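Local coordinates for beta-ketoacyl-[acyl-carrier-protein] synthase III (PDB 2X3E), which probably catalyses the first condensation step of bacterial fatty acid synthesis, joining an acetyl group from acetyl-CoA to malonyl-ACP to give acetoacetyl-ACP, at residues A[115-119]-A[315-319]; A[139-143]-A[156-160]; A[223-227]-A[259-264]; A[271-275]-A[288-293]. The protein carries 1 engineered substitution. One frame throughout, in Å; residues are numbered along the deposited sequence.

Interaction 1. Residues A[115-119]-A[315-319]; sequences FVYGL and TWGSV
Val116 and Gly317 mark the place where helix 115-119 sits down on strand 315-319, their CA atoms 6.3 Å apart. The short axes pass at 8.0 Å and cross at 58°. Gly317 permits this closeness, since a CB there would point at the helix and stand tight against Val116 CG1.

Apolar packing carries most of the contact. With chi1 at -179°, Val116 sends CG1 away from its own amide nitrogen and down onto the strand, 3.7 Å from Gly317 C and level with the following peptide nitrogen. CG2 of Val116 stands over Gly317 O at 4.0 Å. CG1 also slides past CG2 of Val319, and Leu119 CD1 approaches that methyl more loosely; because Val319 has two modelled conformers, the exact fit here is doubtful. Toward Thr315 the Tyr117 ring comes in obliquely, with CE1 3.7 Å from Trp316 O and 4.2 Å from Thr315 CB.

The polar ends are tied to other parts of the dimer. Tyr117 OH bonds to Gly183 O and to Ala105 N of the second subunit, while Thr315 OG1 bonds to Thr113 OG1 and Ala312 O.

Helix 114-127 starts just after Ala112, the engineered residue at the predicted active-site position, and also packs on strand 133-140: a buried helix between two sheets, as in the layered thiolase fold.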
loop_
_atom_site.group_PDB
_atom_site.type_symbol
_atom_site.label_atom_id
_atom_site.label_comp_id
_atom_site.label_asym_id
_atom_site.label_seq_id
_atom_site.Cartn_x
_atom_site.Cartn_y
_atom_site.Cartn_z
ATOM N N PHE A 115 -1.520 2.183 -10.388
ATOM C CA PHE A 115 -0.632 3.242 -10.880
ATOM C C PHE A 115 -1.244 4.641 -10.683
ATOM O O PHE A 115 -0.533 5.589 -10.302
ATOM C CB PHE A 115 -0.256 3.005 -12.339
ATOM C CG PHE A 115 0.858 3.892 -12.823
ATOM C CD1 PHE A 115 2.166 3.643 -12.443
ATOM C CD2 PHE A 115 0.593 4.981 -13.648
ATOM C CE1 PHE A 115 3.198 4.463 -12.876
ATOM C CE2 PHE A 115 1.616 5.801 -14.087
ATOM C CZ PHE A 115 2.923 5.540 -13.704
ATOM N N VAL A 116 -2.557 4.760 -10.903
ATOM C CA VAL A 116 -3.257 6.032 -10.672
ATOM C C VAL A 116 -3.277 6.415 -9.182
ATOM O O VAL A 116 -2.958 7.561 -8.829
ATOM C CB VAL A 116 -4.686 6.022 -11.261
ATOM C CG1 VAL A 116 -5.382 7.359 -11.023
ATOM C CG2 VAL A 116 -4.641 5.733 -12.764
ATOM N N TYR A 117 -3.647 5.462 -8.323
ATOM C CA TYR A 117 -3.593 5.652 -6.867
ATOM C C TYR A 117 -2.172 5.924 -6.413
ATOM O O TYR A 117 -1.945 6.747 -5.531
ATOM C CB TYR A 117 -4.131 4.421 -6.119
ATOM C CG TYR A 117 -5.606 4.497 -5.776
ATOM C CD1 TYR A 117 -6.587 4.124 -6.695
ATOM C CD2 TYR A 117 -6.015 4.940 -4.528
ATOM C CE1 TYR A 117 -7.938 4.202 -6.366
ATOM C CE2 TYR A 117 -7.352 5.023 -4.194
ATOM C CZ TYR A 117 -8.310 4.653 -5.110
ATOM O OH TYR A 117 -9.634 4.730 -4.743
ATOM N N GLY A 118 -1.225 5.201 -7.007
ATOM C CA GLY A 118 0.199 5.419 -6.761
ATOM C C GLY A 118 0.639 6.841 -7.043
ATOM O O GLY A 118 1.381 7.423 -6.256
ATOM N N LEU A 119 0.183 7.409 -8.158
ATOM C CA LEU A 119 0.509 8.802 -8.504
ATOM C C LEU A 119 -0.087 9.794 -7.504
ATOM O O LEU A 119 0.558 10.778 -7.128
ATOM C CB LEU A 119 0.025 9.133 -9.915
ATOM C CG LEU A 119 0.816 8.513 -11.063
ATOM C CD1 LEU A 119 0.039 8.647 -12.369
ATOM C CD2 LEU A 119 2.199 9.178 -11.175
ATOM N N THR A 315 -12.084 -0.503 -7.729
ATOM C CA THR A 315 -11.387 0.780 -7.695
ATOM C C THR A 315 -11.418 1.428 -9.070
ATOM O O THR A 315 -11.553 0.749 -10.085
ATOM C CB THR A 315 -9.900 0.614 -7.311
ATOM O OG1 THR A 315 -9.293 -0.396 -8.136
ATOM C CG2 THR A 315 -9.760 0.246 -5.844
ATOM N N TRP A 316 -11.280 2.751 -9.093
ATOM C CA TRP A 316 -11.114 3.488 -10.335
ATOM C C TRP A 316 -10.462 4.824 -10.043
ATOM O O TRP A 316 -10.407 5.277 -8.888
ATOM C CB TRP A 316 -12.466 3.728 -11.011
ATOM C CG TRP A 316 -13.375 4.574 -10.181
ATOM C CD1 TRP A 316 -13.357 5.930 -10.066
ATOM C CD2 TRP A 316 -14.412 4.108 -9.312
ATOM N NE1 TRP A 316 -14.327 6.344 -9.175
ATOM C CE2 TRP A 316 -14.989 5.242 -8.702
ATOM C CE3 TRP A 316 -14.907 2.840 -8.990
ATOM C CZ2 TRP A 316 -16.049 5.144 -7.792
ATOM C CZ3 TRP A 316 -15.957 2.745 -8.083
ATOM C CH2 TRP A 316 -16.517 3.886 -7.500
ATOM N N GLY A 317 -9.988 5.467 -11.099
ATOM C CA GLY A 317 -9.495 6.832 -10.989
ATOM C C GLY A 317 -8.828 7.321 -12.250
ATOM O O GLY A 317 -8.494 6.528 -13.136
ATOM N N SER A 318 -8.655 8.634 -12.336
ATOM C CA SER A 318 -7.942 9.235 -13.449
ATOM C C SER A 318 -7.106 10.415 -12.965
ATOM O O SER A 318 -7.352 10.969 -11.891
ATOM C CB SER A 318 -8.920 9.713 -14.525
ATOM O OG SER A 318 -9.819 8.685 -14.894
ATOM N N VAL A 319 -6.112 10.770 -13.775
ATOM C CA VAL A 319 -5.220 11.902 -13.517
ATOM C C VAL A 319 -4.987 12.647 -14.823
ATOM O O VAL A 319 -4.752 12.012 -15.852
ATOM C CB VAL A 319 -3.842 11.435 -13.015
ATOM C CG1 VAL A 319 -3.034 12.624 -12.493
ATOM C CG2 VAL A 319 -3.988 10.367 -11.945
#

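Interaction 2. Residues A[139-143]-A[156-160]; sequences VDTFS and LFGDG
Asp140 and Gly160 face each other as an antiparallel hydrogen-bonded pair. Asp140 N gives to Gly160 O, and Gly160 N gives to Asp140 O, both at 3.2 Å. Two CA-H...O contacts flank this pair of bonds, Val139 CA to Gly160 O and Asp159 CA to Asp140 O. At its backbone angles Gly160 could not carry a CB without jamming it against the carbonyl oxygen of Asp159.

Beyond the pair the Asp159 carboxylate takes over, gripping Ser143 with both oxygens. OD1 receives Ser143 N at 3.0 Å in a bond of 168°, and OD2 receives Ser143 OG at a very short 2.5 Å whose exact length is doubtful; each oxygen uses its syn lone pair. Ser143 turns OG between its own N and carbonyl carbon (chi1 77°), which brings the hydroxyl round to OD2. That oxygen also accepts from Ala48 N, so the buried carboxylate is well supplied with donors.

The two segments lie where neighbouring antiparallel strands 133-140 and 160-169 of the N-terminal thiolase-like sheet meet, near the predicted catalytic residues Asn280 and His250. Water 1 links the two segments, accepting from Phe142 N and donating to Gly158 O at 2.6 Å.

Aromatic packing adds to the contact. The Phe142 and Phe157 side chains run side by side in the same direction, ring centroids 5.4 Å apart and planes at 31°. Phe142 CD2 lies over one face of Phe157, toward its rim, and Leu156 CG over the opposite face. Phe157 also packs on Asn280.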
loop_
_atom_site.group_PDB
_atom_site.type_symbol
_atom_site.label_atom_id
_atom_site.label_comp_id
_atom_site.label_asym_id
_atom_site.label_seq_id
_atom_site.Cartn_x
_atom_site.Cartn_y
_atom_site.Cartn_z
ATOM N N VAL A 139 3.879 -2.461 -11.049
ATOM C CA VAL A 139 4.412 -3.784 -11.362
ATOM C C VAL A 139 3.450 -4.871 -10.918
ATOM O O VAL A 139 2.905 -4.814 -9.817
ATOM C CB VAL A 139 5.791 -4.022 -10.689
ATOM C CG1 VAL A 139 5.729 -3.791 -9.161
ATOM C CG2 VAL A 139 6.321 -5.420 -11.013
ATOM N N ASP A 140 3.248 -5.860 -11.776
ATOM C CA ASP A 140 2.487 -7.038 -11.408
ATOM C C ASP A 140 2.963 -8.253 -12.200
ATOM O O ASP A 140 3.365 -8.136 -13.364
ATOM C CB ASP A 140 0.981 -6.796 -11.606
ATOM C CG ASP A 140 0.286 -6.301 -10.336
ATOM O OD1 ASP A 140 0.457 -6.932 -9.277
ATOM O OD2 ASP A 140 -0.453 -5.290 -10.396
ATOM N N THR A 141 2.936 -9.405 -11.539
ATOM C CA THR A 141 3.280 -10.686 -12.142
ATOM C C THR A 141 2.094 -11.645 -11.985
ATOM O O THR A 141 2.206 -12.732 -11.391
ATOM C CB THR A 141 4.542 -11.290 -11.505
ATOM O OG1 THR A 141 4.421 -11.256 -10.077
ATOM C CG2 THR A 141 5.788 -10.511 -11.934
ATOM N N PHE A 142 0.957 -11.230 -12.534
ATOM C CA PHE A 142 -0.280 -12.006 -12.446
ATOM C C PHE A 142 -0.177 -13.426 -12.985
ATOM O O PHE A 142 -0.916 -14.293 -12.529
ATOM C CB PHE A 142 -1.441 -11.280 -13.140
ATOM C CG PHE A 142 -2.330 -10.521 -12.197
ATOM C CD1 PHE A 142 -1.791 -9.656 -11.260
ATOM C CD2 PHE A 142 -3.713 -10.671 -12.247
ATOM C CE1 PHE A 142 -2.608 -8.951 -10.390
ATOM C CE2 PHE A 142 -4.533 -9.971 -11.379
ATOM C CZ PHE A 142 -3.976 -9.106 -10.448
ATOM N N SER A 143 0.719 -13.676 -13.938
ATOM C CA SER A 143 0.877 -15.039 -14.475
ATOM C C SER A 143 1.150 -16.065 -13.374
ATOM O O SER A 143 0.735 -17.215 -13.490
ATOM C CB SER A 143 1.975 -15.116 -15.540
ATOM O OG SER A 143 3.267 -15.113 -14.957
ATOM N N LEU A 156 -5.401 -13.376 -21.515
ATOM C CA LEU A 156 -5.473 -11.929 -21.309
ATOM C C LEU A 156 -4.256 -11.356 -20.575
ATOM O O LEU A 156 -3.707 -10.325 -20.979
ATOM C CB LEU A 156 -6.750 -11.587 -20.526
ATOM C CG LEU A 156 -7.035 -10.124 -20.173
ATOM C CD1 LEU A 156 -7.115 -9.277 -21.430
ATOM C CD2 LEU A 156 -8.334 -10.027 -19.369
ATOM N N PHE A 157 -3.840 -12.021 -19.501
ATOM C CA PHE A 157 -2.900 -11.424 -18.553
ATOM C C PHE A 157 -1.427 -11.687 -18.862
ATOM O O PHE A 157 -1.035 -12.790 -19.230
ATOM C CB PHE A 157 -3.223 -11.852 -17.111
ATOM C CG PHE A 157 -4.456 -11.201 -16.561
ATOM C CD1 PHE A 157 -4.419 -9.890 -16.117
ATOM C CD2 PHE A 157 -5.660 -11.887 -16.512
ATOM C CE1 PHE A 157 -5.558 -9.271 -15.630
ATOM C CE2 PHE A 157 -6.798 -11.278 -16.024
ATOM C CZ PHE A 157 -6.747 -9.967 -15.577
ATOM N N GLY A 158 -0.625 -10.644 -18.688
ATOM C CA GLY A 158 0.831 -10.736 -18.813
ATOM C C GLY A 158 1.505 -10.051 -17.645
ATOM O O GLY A 158 0.831 -9.477 -16.783
ATOM N N ASP A 159 2.836 -10.101 -17.632
ATOM C CA ASP A 159 3.654 -9.572 -16.542
ATOM C C ASP A 159 4.514 -8.407 -17.015
ATOM O O ASP A 159 4.842 -8.292 -18.199
ATOM C CB ASP A 159 4.588 -10.662 -16.000
ATOM C CG ASP A 159 3.846 -11.886 -15.495
ATOM O OD1 ASP A 159 2.654 -11.773 -15.139
ATOM O OD2 ASP A 159 4.472 -12.969 -15.436
ATOM N N GLY A 160 4.917 -7.557 -16.079
ATOM C CA GLY A 160 5.789 -6.442 -16.416
ATOM C C GLY A 160 5.853 -5.390 -15.342
ATOM O O GLY A 160 5.158 -5.479 -14.323
HETATM O O HOH W 1 0.476 -8.737 -14.292
#

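Interaction 3. Residues A[223-227]-A[259-264]; sequences VTQMS and AVADQL
Val260 wedges against the helix of residues 223-227, and each carbon of its side chain beyond CA finds a partner there. CB faces the hydroxyl of Ser227. From it CG1, placed opposite the backbone N by a chi1 of 170°, also turns to Ser227 OG, at 3.6 Å in the conformer described; Ser227 and Met226 each have a second one, so these distances are less certain. CG2, the other branch, points into the angle between Val223 O, 3.8 Å away, and the Met226 methyl CE, whose chain crosses that of Val260 at about a right angle.

On one flank Val223 straddles Ala259: CG2 rests on Ala259 CB at 3.7 Å, while CG1 lies 3.6 Å from Ala259 O and also meets Gln263 CG. On the other, Leu264 CD2 comes 3.6 Å from Ser227 O. Gln263 contributes its aliphatic root, CB lying against Ser227 CB and OG.

In that conformer the Ser227 hydroxyl is turned back into its own helix, donating to Val223 O at 2.6 Å from 35° above the carbonyl plane. Ser227 N reaches the same oxygen from the opposite face, so a polar side chain can sit among carbons with its proton used.

The short axes approach to 8.9 Å and cross at -56°. Met226 packs on Pro249 and Thr308, and its side chain, in the conformer described, comes to about 4 Å from that of His250, a predicted catalytic residue. Val260 and Leu264 rest on Leu247. Two crossed helices laid over the C-terminal sheet in this way belong to an outer helical layer of the thiolase fold.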
loop_
_atom_site.group_PDB
_atom_site.type_symbol
_atom_site.label_atom_id
_atom_site.label_comp_id
_atom_site.label_asym_id
_atom_site.label_seq_id
_atom_site.Cartn_x
_atom_site.Cartn_y
_atom_site.Cartn_z
ATOM N N VAL A 223 -15.849 -0.167 -18.988
ATOM C CA VAL A 223 -15.953 0.884 -20.005
ATOM C C VAL A 223 -16.537 2.173 -19.429
ATOM O O VAL A 223 -15.972 3.252 -19.604
ATOM C CB VAL A 223 -16.822 0.443 -21.199
ATOM C CG1 VAL A 223 -17.036 1.615 -22.162
ATOM C CG2 VAL A 223 -16.183 -0.744 -21.920
ATOM N N THR A 224 -17.675 2.043 -18.754
ATOM C CA THR A 224 -18.373 3.183 -18.147
ATOM C C THR A 224 -17.542 3.814 -17.020
ATOM O O THR A 224 -17.436 5.039 -16.915
ATOM C CB THR A 224 -19.751 2.735 -17.589
ATOM O OG1 THR A 224 -20.518 2.119 -18.626
ATOM C CG2 THR A 224 -20.533 3.912 -17.061
ATOM N N GLN A 225 -16.949 2.968 -16.184
ATOM C CA GLN A 225 -16.175 3.434 -15.030
ATOM C C GLN A 225 -15.019 4.333 -15.462
ATOM O O GLN A 225 -14.824 5.420 -14.908
ATOM C CB GLN A 225 -15.632 2.244 -14.231
ATOM C CG GLN A 225 -16.688 1.473 -13.462
ATOM C CD GLN A 225 -16.912 2.000 -12.058
ATOM O OE1 GLN A 225 -16.499 3.105 -11.731
ATOM N NE2 GLN A 225 -17.576 1.213 -11.231
ATOM N N MET A 226 -14.262 3.890 -16.463
ATOM C CA MET A 226 -13.132 4.678 -16.930
ATOM C C MET A 226 -13.600 5.903 -17.720
ATOM O O MET A 226 -13.074 6.996 -17.512
ATOM C CB MET A 226 -12.135 3.815 -17.718
ATOM C CG MET A 226 -11.130 3.108 -16.803
ATOM S SD MET A 226 -9.820 2.258 -17.687
ATOM C CE MET A 226 -10.159 2.879 -19.326
ATOM N N SER A 227 -14.596 5.743 -18.593
ATOM C CA SER A 227 -15.136 6.864 -19.377
ATOM C C SER A 227 -15.662 7.984 -18.479
ATOM O O SER A 227 -15.366 9.169 -18.680
ATOM C CB SER A 227 -16.272 6.386 -20.283
ATOM O OG SER A 227 -15.830 5.366 -21.157
ATOM N N ALA A 259 -13.931 1.195 -26.773
ATOM C CA ALA A 259 -15.249 1.481 -26.190
ATOM C C ALA A 259 -15.204 2.687 -25.248
ATOM O O ALA A 259 -16.180 3.429 -25.145
ATOM C CB ALA A 259 -15.800 0.257 -25.463
ATOM N N VAL A 260 -14.084 2.880 -24.555
ATOM C CA VAL A 260 -13.915 4.071 -23.727
ATOM C C VAL A 260 -13.879 5.338 -24.603
ATOM O O VAL A 260 -14.570 6.312 -24.306
ATOM C CB VAL A 260 -12.667 3.968 -22.821
ATOM C CG1 VAL A 260 -12.368 5.307 -22.150
ATOM C CG2 VAL A 260 -12.881 2.884 -21.770
ATOM N N ALA A 261 -13.097 5.312 -25.684
ATOM C CA ALA A 261 -13.072 6.415 -26.652
ATOM C C ALA A 261 -14.470 6.725 -27.204
ATOM O O ALA A 261 -14.882 7.892 -27.269
ATOM C CB ALA A 261 -12.106 6.101 -27.804
ATOM N N ASP A 262 -15.184 5.675 -27.599
ATOM C CA ASP A 262 -16.556 5.792 -28.103
ATOM C C ASP A 262 -17.433 6.592 -27.138
ATOM O O ASP A 262 -18.124 7.522 -27.554
ATOM C CB ASP A 262 -17.153 4.400 -28.345
ATOM C CG ASP A 262 -18.606 4.444 -28.797
ATOM O OD1 ASP A 262 -18.941 5.251 -29.688
ATOM O OD2 ASP A 262 -19.414 3.664 -28.253
ATOM N N GLN A 263 -17.409 6.235 -25.859
ATOM C CA GLN A 263 -18.237 6.937 -24.861
ATOM C C GLN A 263 -17.913 8.424 -24.769
ATOM O O GLN A 263 -18.809 9.242 -24.535
ATOM C CB GLN A 263 -18.090 6.310 -23.469
ATOM C CG GLN A 263 -18.728 4.943 -23.326
ATOM C CD GLN A 263 -20.235 4.959 -23.493
ATOM O OE1 GLN A 263 -20.923 5.841 -22.976
ATOM N NE2 GLN A 263 -20.761 3.970 -24.211
ATOM N N LEU A 264 -16.634 8.760 -24.948
ATOM C CA LEU A 264 -16.165 10.144 -24.871
ATOM C C LEU A 264 -16.236 10.878 -26.206
ATOM O O LEU A 264 -15.890 12.051 -26.265
ATOM C CB LEU A 264 -14.707 10.177 -24.378
ATOM C CG LEU A 264 -14.394 9.657 -22.973
ATOM C CD1 LEU A 264 -12.916 9.336 -22.828
ATOM C CD2 LEU A 264 -14.821 10.667 -21.921
#

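Interaction 4. Residues A[271-275]-A[288-293]; sequences VVSNI and LALAHG
Through Val272 and Ser273 the chain runs extended alongside one face of helix 288-293, nearest where Ser273 CA is 5.7 Å from Ala289 CA, and at Asn274 it turns into the short helix 275-278. Asn274 holds the N-cap position, although its side chain makes no capping bond.

That side chain is instead aimed across the contact. With chi1 at 62° the amide is swung in over its own backbone and up to the helix: OD1 lies 3.6 Å from Ala289 CA, and ND2 is 3.5 Å from Leu288 O. Behind the amide, Asn274 CB sits over one face of the His292 ring, a CH-pi contact 3.9 Å from the centroid and 20° off the normal. The two side chains slide past each other in opposite directions, amide and ring planes 30° apart.

Helix 285-295 is a buried helix of the thiolase-like fold, touching strand 246-249 as well as strand 5-14. The loop beside it is held by Gln251, the first residue of the predicted ACP-binding region, which bonds to Val272 O, Asn274 N and Ser273 OG.

Val272 CG1 presses close on Ala289 O at 3.2 Å. Gly293, having no side chain, lets this methyl come in beside the helix.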
loop_
_atom_site.group_PDB
_atom_site.type_symbol
_atom_site.label_atom_id
_atom_site.label_comp_id
_atom_site.label_asym_id
_atom_site.label_seq_id
_atom_site.Cartn_x
_atom_site.Cartn_y
_atom_site.Cartn_z
ATOM N N VAL A 271 -6.110 6.912 -28.224
ATOM C CA VAL A 271 -5.909 5.981 -27.117
ATOM C C VAL A 271 -4.568 5.273 -27.311
ATOM O O VAL A 271 -4.335 4.644 -28.350
ATOM C CB VAL A 271 -7.048 4.944 -27.021
ATOM C CG1 VAL A 271 -6.802 3.985 -25.858
ATOM C CG2 VAL A 271 -8.390 5.659 -26.861
ATOM N N VAL A 272 -3.689 5.395 -26.323
ATOM C CA VAL A 272 -2.376 4.749 -26.358
ATOM C C VAL A 272 -2.552 3.301 -25.914
ATOM O O VAL A 272 -3.036 3.048 -24.808
ATOM C CB VAL A 272 -1.360 5.451 -25.429
ATOM C CG1 VAL A 272 0.019 4.776 -25.515
ATOM C CG2 VAL A 272 -1.258 6.927 -25.769
ATOM N N SER A 273 -2.171 2.359 -26.775
ATOM C CA SER A 273 -2.411 0.941 -26.515
ATOM C C SER A 273 -1.318 0.020 -27.060
ATOM O O SER A 273 -0.934 0.115 -28.229
ATOM C CB SER A 273 -3.752 0.527 -27.115
ATOM O OG SER A 273 -3.966 -0.869 -26.961
ATOM N N ASN A 274 -0.838 -0.875 -26.199
ATOM C CA ASN A 274 0.061 -1.957 -26.599
ATOM C C ASN A 274 -0.414 -3.318 -26.091
ATOM O O ASN A 274 0.370 -4.260 -26.004
ATOM C CB ASN A 274 1.487 -1.679 -26.107
ATOM C CG ASN A 274 1.586 -1.612 -24.591
ATOM O OD1 ASN A 274 0.610 -1.328 -23.904
ATOM N ND2 ASN A 274 2.777 -1.868 -24.068
ATOM N N ILE A 275 -1.705 -3.430 -25.787
ATOM C CA ILE A 275 -2.254 -4.655 -25.194
ATOM C C ILE A 275 -2.048 -5.890 -26.082
ATOM O O ILE A 275 -1.941 -7.010 -25.584
ATOM C CB ILE A 275 -3.757 -4.482 -24.829
ATOM C CG1 ILE A 275 -4.196 -5.572 -23.843
ATOM C CG2 ILE A 275 -4.637 -4.452 -26.084
ATOM C CD1 ILE A 275 -5.574 -5.357 -23.297
ATOM N N LEU A 288 3.601 0.929 -18.945
ATOM C CA LEU A 288 4.069 0.173 -20.114
ATOM C C LEU A 288 3.499 0.772 -21.403
ATOM O O LEU A 288 4.210 0.875 -22.409
ATOM C CB LEU A 288 3.731 -1.309 -20.006
ATOM C CG LEU A 288 4.615 -2.108 -19.048
ATOM C CD1 LEU A 288 3.993 -3.464 -18.789
ATOM C CD2 LEU A 288 6.024 -2.256 -19.605
ATOM N N ALA A 289 2.233 1.193 -21.369
ATOM C CA ALA A 289 1.620 1.864 -22.521
ATOM C C ALA A 289 2.317 3.196 -22.819
ATOM O O ALA A 289 2.578 3.514 -23.978
ATOM C CB ALA A 289 0.102 2.070 -22.305
ATOM N N LEU A 290 2.624 3.962 -21.772
ATOM C CA LEU A 290 3.424 5.178 -21.918
ATOM C C LEU A 290 4.780 4.904 -22.594
ATOM O O LEU A 290 5.180 5.640 -23.499
ATOM C CB LEU A 290 3.635 5.869 -20.559
ATOM C CG LEU A 290 2.429 6.617 -19.968
ATOM C CD1 LEU A 290 2.728 7.117 -18.555
ATOM C CD2 LEU A 290 2.008 7.788 -20.873
ATOM N N ALA A 291 5.481 3.857 -22.156
ATOM C CA ALA A 291 6.778 3.504 -22.744
ATOM C C ALA A 291 6.632 3.172 -24.233
ATOM O O ALA A 291 7.468 3.559 -25.047
ATOM C CB ALA A 291 7.420 2.335 -21.986
ATOM N N HIS A 292 5.556 2.471 -24.578
ATOM C CA HIS A 292 5.235 2.169 -25.968
ATOM C C HIS A 292 5.027 3.446 -26.781
ATOM O O HIS A 292 5.588 3.599 -27.864
ATOM C CB HIS A 292 3.987 1.284 -26.034
ATOM C CG HIS A 292 3.422 1.134 -27.409
ATOM N ND1 HIS A 292 3.955 0.273 -28.344
ATOM C CD2 HIS A 292 2.362 1.728 -28.005
ATOM C CE1 HIS A 292 3.249 0.348 -29.459
ATOM N NE2 HIS A 292 2.279 1.225 -29.280
ATOM N N GLY A 293 4.224 4.360 -26.250
ATOM C CA GLY A 293 3.986 5.645 -26.909
ATOM C C GLY A 293 5.255 6.449 -27.127
ATOM O O GLY A 293 5.447 7.050 -28.182
#

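In the fold
Interaction 1 joins the two ends of a long part of the chain, from helix 114-127 to strand 315-322, and the other three follow in series between them: 139-143 with 156-160, then 223-227 with 259-264, then 271-275 with 288-293. Interaction 2 belongs to the five-stranded sheet. Interaction 1 includes a strand of the four-stranded sheet, 3 packs on it, and the helices of 1 and 4 reach both sheets. Centres lie about 15 to 23 Å apart. Interaction 3 touches interaction 1 through Gln225 and Trp316 and interaction 4 through Ala261 and Val271; Leu288 packs on Gly160, linking 4 to 2. All four have side chains within about 9 Å of that of a predicted active-site residue, engineered Ala112, His250 or Asn280.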